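Local atomic coordinates of flagella basal body P-ring formation protein FlgA (Salmonella typhimurium, PDB entry 3TEE), a protein that takes part in assembly of the flagellar P-ring in the periplasm, where it may act as a chaperone or modulator. Residues A164-N167 / N173-V176; T25-P30 / W50-V55; S19-V24 / L96-L101; A81-G86 / P91-L96. All blocks are in the same frame, centred on the assembly; numbering follows the deposited sequence.

Contact 1: residues A164-N167 / N173-V176; sequences AMNN and NARV
An antiparallel pair of strands, 157-164 and 173-178, parts here in the C-terminal five-stranded sheet. A164 and V176 form the last bridge, a non-hydrogen-bonded pair with CA atoms 4.5 Å apart, and both side chains lie on the sheet face turned to V147. Just past it the backbone N of M165 donates to the carbonyl O of R175 at 2.9 Å, with a nearly straight N-H (175°). After that the first chain leaves the sheet, and the side chain of N166 continues the pairing in place of backbone. Its CG sits between the backbone N and the carbonyl carbon (chi1 65°), which turns the amide toward strand 173-178. There OD1 accepts from the backbone N of R175 at 2.8 Å, with the donor in the carbonyl plane of the amide. ND2 of the same amide makes a weak bond to the carbonyl O of N173, at 3.3 Å. One side chain thus serves both a donor and an acceptor of the strand edge, and the strong bond, with the weak one beside it, probably fixes the rotation of the amide. The R175 side chain bends at chi3 and comes back over N166. Its guanidinium stacks on the amide with the planes 19° apart. Across the stack, N166 CG lies 3.7 Å from R175 NH1, and OD1 lies over the guanidinium face, offset toward its rim.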
loop_
_atom_site.group_PDB
_atom_site.type_symbol
_atom_site.label_atom_id
_atom_site.label_comp_id
_atom_site.label_asym_id
_atom_site.label_seq_id
_atom_site.Cartn_x
_atom_site.Cartn_y
_atom_site.Cartn_z
ATOM N N ALA A 164 3.469 -18.250 20.151
ATOM C CA ALA A 164 2.795 -17.907 18.906
ATOM C C ALA A 164 2.755 -19.145 18.024
ATOM O O ALA A 164 3.761 -19.853 17.887
ATOM C CB ALA A 164 3.533 -16.795 18.195
ATOM N N MET A 165 1.583 -19.445 17.494
ATOM C CA MET A 165 1.436 -20.615 16.635
ATOM C C MET A 165 1.596 -20.273 15.146
ATOM O O MET A 165 1.812 -21.169 14.337
ATOM C CB MET A 165 0.090 -21.270 16.900
ATOM C CG MET A 165 0.017 -21.871 18.284
ATOM S SD MET A 165 -1.538 -22.703 18.461
ATOM C CE MET A 165 -1.193 -24.220 17.573
ATOM N N ASN A 166 1.500 -18.985 14.794
ATOM C CA ASN A 166 1.610 -18.543 13.408
ATOM C C ASN A 166 2.402 -17.233 13.308
ATOM O O ASN A 166 2.600 -16.534 14.309
ATOM C CB ASN A 166 0.198 -18.391 12.788
ATOM C CG ASN A 166 -0.643 -17.293 13.420
ATOM O OD1 ASN A 166 -1.010 -17.352 14.590
ATOM N ND2 ASN A 166 -0.951 -16.252 12.675
ATOM N N ASN A 167 2.847 -16.902 12.086
ATOM C CA ASN A 167 3.563 -15.661 11.807
ATOM C C ASN A 167 2.536 -14.585 11.648
ATOM O O ASN A 167 1.469 -14.830 11.078
ATOM C CB ASN A 167 4.381 -15.789 10.516
ATOM C CG ASN A 167 5.468 -16.821 10.603
ATOM O OD1 ASN A 167 6.256 -16.841 11.553
ATOM N ND2 ASN A 167 5.534 -17.700 9.609
ATOM N N ASN A 173 -3.969 -11.009 13.087
ATOM C CA ASN A 173 -4.373 -11.995 14.081
ATOM C C ASN A 173 -3.257 -13.006 14.358
ATOM O O ASN A 173 -2.594 -13.458 13.432
ATOM C CB ASN A 173 -5.635 -12.732 13.623
ATOM C CG ASN A 173 -6.200 -13.658 14.672
ATOM O OD1 ASN A 173 -6.813 -13.220 15.648
ATOM N ND2 ASN A 173 -5.978 -14.962 14.512
ATOM N N ALA A 174 -3.055 -13.356 15.637
ATOM C CA ALA A 174 -2.099 -14.392 16.020
ATOM C C ALA A 174 -2.743 -15.329 17.028
ATOM O O ALA A 174 -3.410 -14.879 17.962
ATOM C CB ALA A 174 -0.829 -13.790 16.594
ATOM N N ARG A 175 -2.600 -16.632 16.782
ATOM C CA ARG A 175 -3.083 -17.676 17.668
ATOM C C ARG A 175 -1.908 -17.979 18.574
ATOM O O ARG A 175 -0.746 -17.904 18.153
ATOM C CB ARG A 175 -3.566 -18.917 16.896
ATOM C CG ARG A 175 -4.770 -18.629 15.992
ATOM C CD ARG A 175 -5.189 -19.815 15.126
ATOM N NE ARG A 175 -4.065 -20.628 14.636
ATOM C CZ ARG A 175 -3.358 -20.377 13.535
ATOM N NH1 ARG A 175 -3.638 -19.317 12.782
ATOM N NH2 ARG A 175 -2.361 -21.182 13.183
ATOM N N VAL A 176 -2.207 -18.191 19.845
ATOM C CA VAL A 176 -1.197 -18.375 20.876
ATOM C C VAL A 176 -1.537 -19.604 21.686
ATOM O O VAL A 176 -2.632 -19.695 22.252
ATOM C CB VAL A 176 -1.108 -17.106 21.792
ATOM C CG1 VAL A 176 -0.060 -17.279 22.879
ATOM C CG2 VAL A 176 -0.842 -15.837 20.987
#

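Contact 2: residues T25-P30 / W50-V55; sequences TLRSSP and WGNVNV
The guanidinium of R27 grips a water through NH2, which donates to it at 2.7 Å. The same water lies in the guanidinium plane at the group's edge and donates to the carbonyl O of V53 at 3.2 Å. It therefore links the arginine to the backbone of the 50-55 segment. N52 takes a different side of the group. Its amide lies over one guanidinium face, with CG 3.6 Å above the plane and offset toward the rim. The two planes are 35° apart, so this is an oblique overlap. In it, NH2 of R27 stands 3.8 Å from N52 CB. OD1 of N52 comes within 3.2 Å of R27 NE, but the angle is too poor for a hydrogen bond, because the oxygen sits over the face. That oxygen instead accepts from ND2 of N69, on strand 62-79. The two segments do not pair directly. Each leads to or from a strand next to 62-79 in the N-terminal antiparallel sheet, and R27 and N52 meet across that strand on the exposed surface. The R27 backbone bonds to Q67 and that of V53 to V68. The R27 chain runs out with its CG anti to the carbonyl carbon (chi1 -56°), then bends at chi3, which turns one face of the guanidinium to the N52 amide. Its aliphatic part joins in as well: CD of R27 is 3.4 Å from N52 OD1.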
loop_
_atom_site.group_PDB
_atom_site.type_symbol
_atom_site.label_atom_id
_atom_site.label_comp_id
_atom_site.label_asym_id
_atom_site.label_seq_id
_atom_site.Cartn_x
_atom_site.Cartn_y
_atom_site.Cartn_z
ATOM N N THR A 25 -0.626 13.859 -24.883
ATOM C CA THR A 25 -0.931 13.722 -26.317
ATOM C C THR A 25 -2.397 13.358 -26.483
ATOM O O THR A 25 -2.855 12.381 -25.880
ATOM C CB THR A 25 -0.027 12.641 -26.955
ATOM O OG1 THR A 25 1.334 12.931 -26.613
ATOM C CG2 THR A 25 -0.160 12.609 -28.490
ATOM N N LEU A 26 -3.122 14.101 -27.327
ATOM C CA LEU A 26 -4.531 13.770 -27.604
ATOM C C LEU A 26 -4.633 12.552 -28.555
ATOM O O LEU A 26 -3.983 12.548 -29.591
ATOM C CB LEU A 26 -5.249 14.986 -28.197
ATOM C CG LEU A 26 -6.750 14.815 -28.405
ATOM C CD1 LEU A 26 -7.529 15.062 -27.096
ATOM C CD2 LEU A 26 -7.236 15.721 -29.521
ATOM N N ARG A 27 -5.393 11.515 -28.181
ATOM C CA ARG A 27 -5.569 10.293 -28.990
ATOM C C ARG A 27 -6.927 10.277 -29.705
ATOM O O ARG A 27 -7.102 9.528 -30.674
ATOM C CB ARG A 27 -5.438 9.018 -28.135
ATOM C CG ARG A 27 -4.130 8.904 -27.354
ATOM C CD ARG A 27 -3.834 7.486 -26.901
ATOM N NE ARG A 27 -4.927 6.855 -26.155
ATOM C CZ ARG A 27 -5.500 5.702 -26.496
ATOM N NH1 ARG A 27 -5.099 5.046 -27.577
ATOM N NH2 ARG A 27 -6.482 5.201 -25.760
ATOM N N SER A 28 -7.902 11.053 -29.205
ATOM C CA SER A 28 -9.225 11.099 -29.842
ATOM C C SER A 28 -9.267 12.177 -30.942
ATOM O O SER A 28 -8.365 13.019 -31.029
ATOM C CB SER A 28 -10.334 11.283 -28.805
ATOM O OG SER A 28 -10.033 12.336 -27.911
ATOM N N SER A 29 -10.276 12.103 -31.816
ATOM C CA SER A 29 -10.463 13.018 -32.936
ATOM C C SER A 29 -10.555 14.489 -32.485
ATOM O O SER A 29 -11.299 14.779 -31.551
ATOM C CB SER A 29 -11.702 12.618 -33.740
ATOM O OG SER A 29 -12.156 13.662 -34.586
ATOM N N PRO A 30 -9.831 15.430 -33.142
ATOM C CA PRO A 30 -9.927 16.849 -32.742
ATOM C C PRO A 30 -11.308 17.485 -32.974
ATOM O O PRO A 30 -11.557 18.581 -32.474
ATOM C CB PRO A 30 -8.828 17.537 -33.569
ATOM C CG PRO A 30 -7.951 16.415 -34.086
ATOM C CD PRO A 30 -8.884 15.258 -34.263
ATOM N N TRP A 50 -2.020 8.336 -15.278
ATOM C CA TRP A 50 -1.187 8.557 -16.460
ATOM C C TRP A 50 -1.374 7.393 -17.441
ATOM O O TRP A 50 -2.150 6.488 -17.162
ATOM C CB TRP A 50 0.295 8.673 -16.034
ATOM C CG TRP A 50 0.701 7.631 -15.027
ATOM C CD1 TRP A 50 0.696 6.274 -15.203
ATOM C CD2 TRP A 50 1.058 7.856 -13.659
ATOM N NE1 TRP A 50 1.096 5.644 -14.048
ATOM C CE2 TRP A 50 1.301 6.590 -13.073
ATOM C CE3 TRP A 50 1.202 9.008 -12.864
ATOM C CZ2 TRP A 50 1.694 6.443 -11.741
ATOM C CZ3 TRP A 50 1.561 8.859 -11.529
ATOM C CH2 TRP A 50 1.807 7.586 -10.982
ATOM N N GLY A 51 -0.639 7.411 -18.548
ATOM C CA GLY A 51 -0.794 6.419 -19.600
ATOM C C GLY A 51 -2.008 6.799 -20.415
ATOM O O GLY A 51 -2.309 7.996 -20.551
ATOM N N ASN A 52 -2.731 5.794 -20.934
ATOM C CA ASN A 52 -3.936 6.040 -21.729
ATOM C C ASN A 52 -5.117 6.277 -20.825
ATOM O O ASN A 52 -5.571 5.377 -20.113
ATOM C CB ASN A 52 -4.188 4.901 -22.734
ATOM C CG ASN A 52 -3.085 4.765 -23.745
ATOM O OD1 ASN A 52 -2.558 5.747 -24.278
ATOM N ND2 ASN A 52 -2.660 3.537 -23.973
ATOM N N VAL A 53 -5.567 7.528 -20.764
ATOM C CA VAL A 53 -6.663 7.849 -19.858
ATOM C C VAL A 53 -7.805 8.548 -20.576
ATOM O O VAL A 53 -7.610 9.144 -21.631
ATOM C CB VAL A 53 -6.201 8.640 -18.598
ATOM C CG1 VAL A 53 -5.163 7.857 -17.766
ATOM C CG2 VAL A 53 -5.666 10.015 -18.967
ATOM N N ASN A 54 -8.989 8.523 -19.966
ATOM C CA ASN A 54 -10.132 9.228 -20.522
ATOM C C ASN A 54 -10.341 10.482 -19.683
ATOM O O ASN A 54 -10.291 10.422 -18.452
ATOM C CB ASN A 54 -11.396 8.344 -20.514
ATOM C CG ASN A 54 -11.251 7.090 -21.363
ATOM O OD1 ASN A 54 -10.837 7.134 -22.526
ATOM N ND2 ASN A 54 -11.586 5.940 -20.791
ATOM N N VAL A 55 -10.532 11.618 -20.347
ATOM C CA VAL A 55 -10.780 12.892 -19.664
ATOM C C VAL A 55 -12.126 13.412 -20.117
ATOM O O VAL A 55 -12.354 13.528 -21.322
ATOM C CB VAL A 55 -9.673 13.935 -19.963
ATOM C CG1 VAL A 55 -10.029 15.316 -19.384
ATOM C CG2 VAL A 55 -8.321 13.465 -19.446
HETATM O O HOH W 1 -6.690 7.246 -23.987
#

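Contact 3: residues S19-V24 / L96-L101; sequences SDEVVV and LKRGRL
The R98 guanidinium is met at its edge by D20 OD1 and E21 OE1, both near its plane. The E21 carboxylate is nearly coplanar with it, 23° off. That of D20 is turned much more steeply, by 63°. Together the three residues form a surface salt-bridge network. It joins the 19-24 segment, which runs into strand 21-26, to strand 94-100. Strands 21-26 and 94-100 both pair with strand 62-79 in the N-terminal antiparallel sheet. R98 holds D20 end-on, with NH1 and NH2 converging on OD1. NH2 reaches OD1 at 2.9 Å and uses its syn lone pair. NH1 reaches the same oxygen at 3.1 Å from above the carboxylate plane. A weak bond from NH2 to D20 OD2 adds to the grip. NH1 also donates to E21 OE1 at 3.0 Å, on the anti lone pair, so this one nitrogen serves both acids. The arginine's charge would be expected to offset much of the repulsion between the two neighbouring acids. R98 gets there as an extended chain, with CG opposite the backbone N (chi1 179°). It meets D20 from the opposite direction and crosses E21 at about a right angle. S19 closes a turn just before the acids. Its OG accepts from the backbone N of E21 at 3.2 Å, an ST turn, and is also bonded to the carbonyl O of T73. Apart from the charged groups, CB of S19 comes within 4.4 Å of CD1 of L101, a loose contact; the L101 side chain also packs on L110.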
loop_
_atom_site.group_PDB
_atom_site.type_symbol
_atom_site.label_atom_id
_atom_site.label_comp_id
_atom_site.label_asym_id
_atom_site.label_seq_id
_atom_site.Cartn_x
_atom_site.Cartn_y
_atom_site.Cartn_z
ATOM N N SER A 19 5.434 13.382 -10.418
ATOM C CA SER A 19 6.194 13.600 -11.647
ATOM C C SER A 19 6.681 15.043 -11.814
ATOM O O SER A 19 5.982 15.977 -11.448
ATOM C CB SER A 19 5.319 13.209 -12.851
ATOM O OG SER A 19 6.008 13.367 -14.082
ATOM N N ASP A 20 7.858 15.215 -12.427
ATOM C CA ASP A 20 8.441 16.531 -12.728
ATOM C C ASP A 20 8.516 16.726 -14.251
ATOM O O ASP A 20 9.108 17.693 -14.716
ATOM C CB ASP A 20 9.856 16.635 -12.098
ATOM C CG ASP A 20 10.837 15.539 -12.511
ATOM O OD1 ASP A 20 10.432 14.616 -13.244
ATOM O OD2 ASP A 20 11.992 15.578 -12.053
ATOM N N GLU A 21 7.912 15.804 -15.030
ATOM C CA GLU A 21 7.912 15.870 -16.499
ATOM C C GLU A 21 6.678 15.149 -17.054
ATOM O O GLU A 21 6.643 13.926 -17.121
ATOM C CB GLU A 21 9.206 15.250 -17.026
ATOM C CG GLU A 21 9.446 15.532 -18.488
ATOM C CD GLU A 21 10.759 14.964 -18.994
ATOM O OE1 GLU A 21 11.643 14.618 -18.174
ATOM O OE2 GLU A 21 10.900 14.879 -20.228
ATOM N N VAL A 22 5.658 15.921 -17.416
ATOM C CA VAL A 22 4.363 15.402 -17.849
ATOM C C VAL A 22 4.074 15.882 -19.262
ATOM O O VAL A 22 3.971 17.094 -19.503
ATOM C CB VAL A 22 3.228 15.809 -16.860
ATOM C CG1 VAL A 22 1.862 15.299 -17.352
ATOM C CG2 VAL A 22 3.523 15.328 -15.444
ATOM N N VAL A 23 3.931 14.916 -20.187
ATOM C CA VAL A 23 3.673 15.187 -21.599
ATOM C C VAL A 23 2.346 14.571 -21.964
ATOM O O VAL A 23 2.147 13.372 -21.759
ATOM C CB VAL A 23 4.824 14.676 -22.517
ATOM C CG1 VAL A 23 4.497 14.920 -24.003
ATOM C CG2 VAL A 23 6.166 15.324 -22.132
ATOM N N VAL A 24 1.448 15.395 -22.494
ATOM C CA VAL A 24 0.095 14.971 -22.856
ATOM C C VAL A 24 -0.080 14.957 -24.370
ATOM O O VAL A 24 0.238 15.936 -25.046
ATOM C CB VAL A 24 -0.993 15.825 -22.128
ATOM C CG1 VAL A 24 -2.417 15.360 -22.495
ATOM C CG2 VAL A 24 -0.802 15.789 -20.608
ATOM N N LEU A 96 15.466 4.519 -5.133
ATOM C CA LEU A 96 14.628 5.310 -6.027
ATOM C C LEU A 96 15.347 5.438 -7.341
ATOM O O LEU A 96 16.524 5.786 -7.379
ATOM C CB LEU A 96 14.376 6.702 -5.430
ATOM C CG LEU A 96 13.405 6.831 -4.268
ATOM C CD1 LEU A 96 13.297 8.285 -3.882
ATOM C CD2 LEU A 96 11.972 6.362 -4.640
ATOM N N LYS A 97 14.635 5.130 -8.424
ATOM C CA LYS A 97 15.086 5.199 -9.784
ATOM C C LYS A 97 14.135 6.158 -10.513
ATOM O O LYS A 97 12.943 6.229 -10.175
ATOM C CB LYS A 97 14.980 3.789 -10.375
ATOM C CG LYS A 97 15.832 3.562 -11.589
ATOM C CD LYS A 97 16.088 2.076 -11.795
ATOM C CE LYS A 97 16.906 1.844 -13.043
ATOM N NZ LYS A 97 17.167 0.400 -13.270
ATOM N N ARG A 98 14.648 6.881 -11.508
ATOM C CA ARG A 98 13.848 7.809 -12.312
ATOM C C ARG A 98 13.422 7.086 -13.584
ATOM O O ARG A 98 14.251 6.465 -14.252
ATOM C CB ARG A 98 14.672 9.070 -12.676
ATOM C CG ARG A 98 13.894 10.088 -13.560
ATOM C CD ARG A 98 14.776 11.194 -14.204
ATOM N NE ARG A 98 14.011 12.130 -15.067
ATOM C CZ ARG A 98 13.070 12.938 -14.597
ATOM N NH1 ARG A 98 12.392 13.728 -15.420
ATOM N NH2 ARG A 98 12.763 12.927 -13.308
ATOM N N GLY A 99 12.133 7.143 -13.907
ATOM C CA GLY A 99 11.672 6.480 -15.118
ATOM C C GLY A 99 10.261 6.879 -15.490
ATOM O O GLY A 99 9.600 7.634 -14.763
ATOM N N ARG A 100 9.790 6.318 -16.600
ATOM C CA ARG A 100 8.445 6.526 -17.112
ATOM C C ARG A 100 7.424 5.735 -16.261
ATOM O O ARG A 100 7.297 4.497 -16.373
ATOM C CB ARG A 100 8.408 6.152 -18.604
ATOM C CG ARG A 100 8.999 7.236 -19.525
ATOM C CD ARG A 100 7.989 8.363 -19.844
ATOM N NE ARG A 100 6.823 7.810 -20.535
ATOM C CZ ARG A 100 6.794 7.503 -21.830
ATOM N NH1 ARG A 100 7.837 7.771 -22.607
ATOM N NH2 ARG A 100 5.716 6.949 -22.359
ATOM N N LEU A 101 6.733 6.456 -15.357
ATOM C CA LEU A 101 5.716 5.870 -14.458
ATOM C C LEU A 101 4.628 5.145 -15.223
ATOM O O LEU A 101 4.151 4.112 -14.771
ATOM C CB LEU A 101 5.081 6.953 -13.550
ATOM C CG LEU A 101 6.064 7.834 -12.769
ATOM C CD1 LEU A 101 5.300 8.904 -11.980
ATOM C CD2 LEU A 101 6.961 7.005 -11.837
#

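Contact 4: residues A81-G86 / P91-L96; sequences APIARG and PANVTL
A81 opens the contact with a backbone bond to N93. Its N donates to the carbonyl O of N93 at 3.5 Å, a long, weak bond. The A81 methyl group points at the other segment. Its CB lies 3.9 Å from CB of N93 and also touches the carbonyl O of A92. P82 follows with its ring turned away toward P126, but its carbonyl O accepts from a water at 2.7 Å. That water in turn accepts from ND2 of N93 at 3.0 Å and so bridges the two segments. I83 is the main apolar partner. Its CG1 lies anti to the carbonyl carbon (chi1 -51°), which sends the CG1-CD1 arm across the N93 amide at about a right angle. CG1 packs 3.6 Å from N93 ND2, and CD1 is equally close to N93 CG. Beyond the amide, CD1 goes on to CG1 of V94 at 3.8 Å, at the start of strand 94-100. The I83 backbone bonds to L124 and the R85 backbone N to the side chain of D123, so the outgoing chain is tied to the loop beyond strand 118-120. This is the neck of the loop joining strands 62-79 and 94-100, a beta-hairpin connection in the N-terminal sheet. N93 is held from inside that loop: OD1 accepts from the backbone N of T90 and ND2 donates to the carbonyl O of K88. With ND2 and OD1 bonded to the loop and the water, the N93 amide can pack against I83 without losing hydrogen bonds.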
loop_
_atom_site.group_PDB
_atom_site.type_symbol
_atom_site.label_atom_id
_atom_site.label_comp_id
_atom_site.label_asym_id
_atom_site.label_seq_id
_atom_site.Cartn_x
_atom_site.Cartn_y
_atom_site.Cartn_z
ATOM N N ALA A 81 20.024 -4.412 -5.069
ATOM C CA ALA A 81 20.915 -5.561 -4.826
ATOM C C ALA A 81 20.055 -6.791 -4.820
ATOM O O ALA A 81 18.875 -6.661 -4.504
ATOM C CB ALA A 81 21.624 -5.417 -3.469
ATOM N N PRO A 82 20.590 -8.013 -5.079
ATOM C CA PRO A 82 19.740 -9.207 -5.001
ATOM C C PRO A 82 19.048 -9.338 -3.653
ATOM O O PRO A 82 19.654 -9.060 -2.606
ATOM C CB PRO A 82 20.751 -10.365 -5.204
ATOM C CG PRO A 82 21.828 -9.762 -6.012
ATOM C CD PRO A 82 21.975 -8.371 -5.460
ATOM N N ILE A 83 17.756 -9.708 -3.676
ATOM C CA ILE A 83 16.988 -9.921 -2.465
ATOM C C ILE A 83 16.397 -11.321 -2.544
ATOM O O ILE A 83 15.718 -11.638 -3.512
ATOM C CB ILE A 83 15.868 -8.857 -2.241
ATOM C CG1 ILE A 83 16.402 -7.420 -2.357
ATOM C CG2 ILE A 83 15.182 -9.091 -0.876
ATOM C CD1 ILE A 83 15.245 -6.315 -2.339
ATOM N N ALA A 84 16.618 -12.135 -1.520
ATOM C CA ALA A 84 16.058 -13.488 -1.484
ATOM C C ALA A 84 14.644 -13.439 -0.956
ATOM O O ALA A 84 14.288 -12.493 -0.247
ATOM C CB ALA A 84 16.912 -14.378 -0.588
ATOM N N ARG A 85 13.830 -14.469 -1.269
ATOM C CA ARG A 85 12.473 -14.618 -0.726
ATOM C C ARG A 85 12.648 -14.633 0.813
ATOM O O ARG A 85 13.589 -15.253 1.304
ATOM C CB ARG A 85 11.842 -15.942 -1.211
ATOM C CG ARG A 85 10.498 -16.266 -0.555
ATOM C CD ARG A 85 9.966 -17.622 -0.971
ATOM N NE ARG A 85 9.331 -18.320 0.151
ATOM C CZ ARG A 85 9.938 -19.222 0.919
ATOM N NH1 ARG A 85 11.205 -19.551 0.698
ATOM N NH2 ARG A 85 9.281 -19.801 1.917
ATOM N N GLY A 86 11.860 -13.830 1.521
ATOM C CA GLY A 86 11.981 -13.711 2.971
ATOM C C GLY A 86 12.955 -12.641 3.435
ATOM O O GLY A 86 12.977 -12.313 4.622
ATOM N N PRO A 91 17.736 0.094 2.972
ATOM C CA PRO A 91 18.327 1.123 2.097
ATOM C C PRO A 91 19.547 0.591 1.314
ATOM O O PRO A 91 20.031 1.246 0.406
ATOM C CB PRO A 91 18.712 2.250 3.083
ATOM C CG PRO A 91 17.994 1.921 4.365
ATOM C CD PRO A 91 17.972 0.429 4.394
ATOM N N ALA A 92 19.997 -0.621 1.624
ATOM C CA ALA A 92 21.107 -1.256 0.918
ATOM C C ALA A 92 20.615 -2.051 -0.300
ATOM O O ALA A 92 21.398 -2.309 -1.210
ATOM C CB ALA A 92 21.864 -2.185 1.863
ATOM N N ASN A 93 19.337 -2.447 -0.332
ATOM C CA ASN A 93 18.874 -3.295 -1.439
ATOM C C ASN A 93 17.690 -2.780 -2.273
ATOM O O ASN A 93 17.265 -3.464 -3.193
ATOM C CB ASN A 93 18.677 -4.739 -0.955
ATOM C CG ASN A 93 17.570 -4.895 0.059
ATOM O OD1 ASN A 93 16.686 -4.047 0.173
ATOM N ND2 ASN A 93 17.537 -6.024 0.749
ATOM N N VAL A 94 17.120 -1.609 -1.914
ATOM C CA VAL A 94 16.034 -0.979 -2.693
ATOM C C VAL A 94 16.325 0.496 -2.741
ATOM O O VAL A 94 16.742 1.062 -1.722
ATOM C CB VAL A 94 14.577 -1.230 -2.195
ATOM C CG1 VAL A 94 14.175 -2.692 -2.319
ATOM C CG2 VAL A 94 14.358 -0.699 -0.771
ATOM N N THR A 95 16.105 1.128 -3.906
ATOM C CA THR A 95 16.368 2.558 -4.080
ATOM C C THR A 95 15.349 3.215 -5.004
ATOM O O THR A 95 14.578 2.548 -5.676
ATOM C CB THR A 95 17.765 2.770 -4.712
ATOM O OG1 THR A 95 17.799 2.192 -6.021
ATOM C CG2 THR A 95 18.857 2.196 -3.883
ATOM N N LEU A 96 15.466 4.519 -5.133
ATOM C CA LEU A 96 14.628 5.310 -6.027
ATOM C C LEU A 96 15.347 5.438 -7.341
ATOM O O LEU A 96 16.524 5.786 -7.379
ATOM C CB LEU A 96 14.376 6.702 -5.430
ATOM C CG LEU A 96 13.405 6.831 -4.268
ATOM C CD1 LEU A 96 13.297 8.285 -3.882
ATOM C CD2 LEU A 96 11.972 6.362 -4.640
HETATM O O HOH W 2 19.628 -8.081 -0.060
#

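From the N terminus, the chain first enters contact 3 at 19-24 and contact 2 at 25-30, neighbours on strand 21-26. Contact 2 closes first, at 50-55, and is nested in the much longer loop that contact 3 closes at 96-101. Contact 4 (81-86 with 91-96) is a short loop nested in the same span, and shares L96 with contact 3. All three reach one antiparallel sheet, in which strand 62-79 pairs with strands 21-26, 53-59 and 94-100. Contacts 2 and 3 touch through W50 and L101. Contact 1 follows in series within the second, C-terminal sheet. Its centre is about 50 Å from that of contact 2.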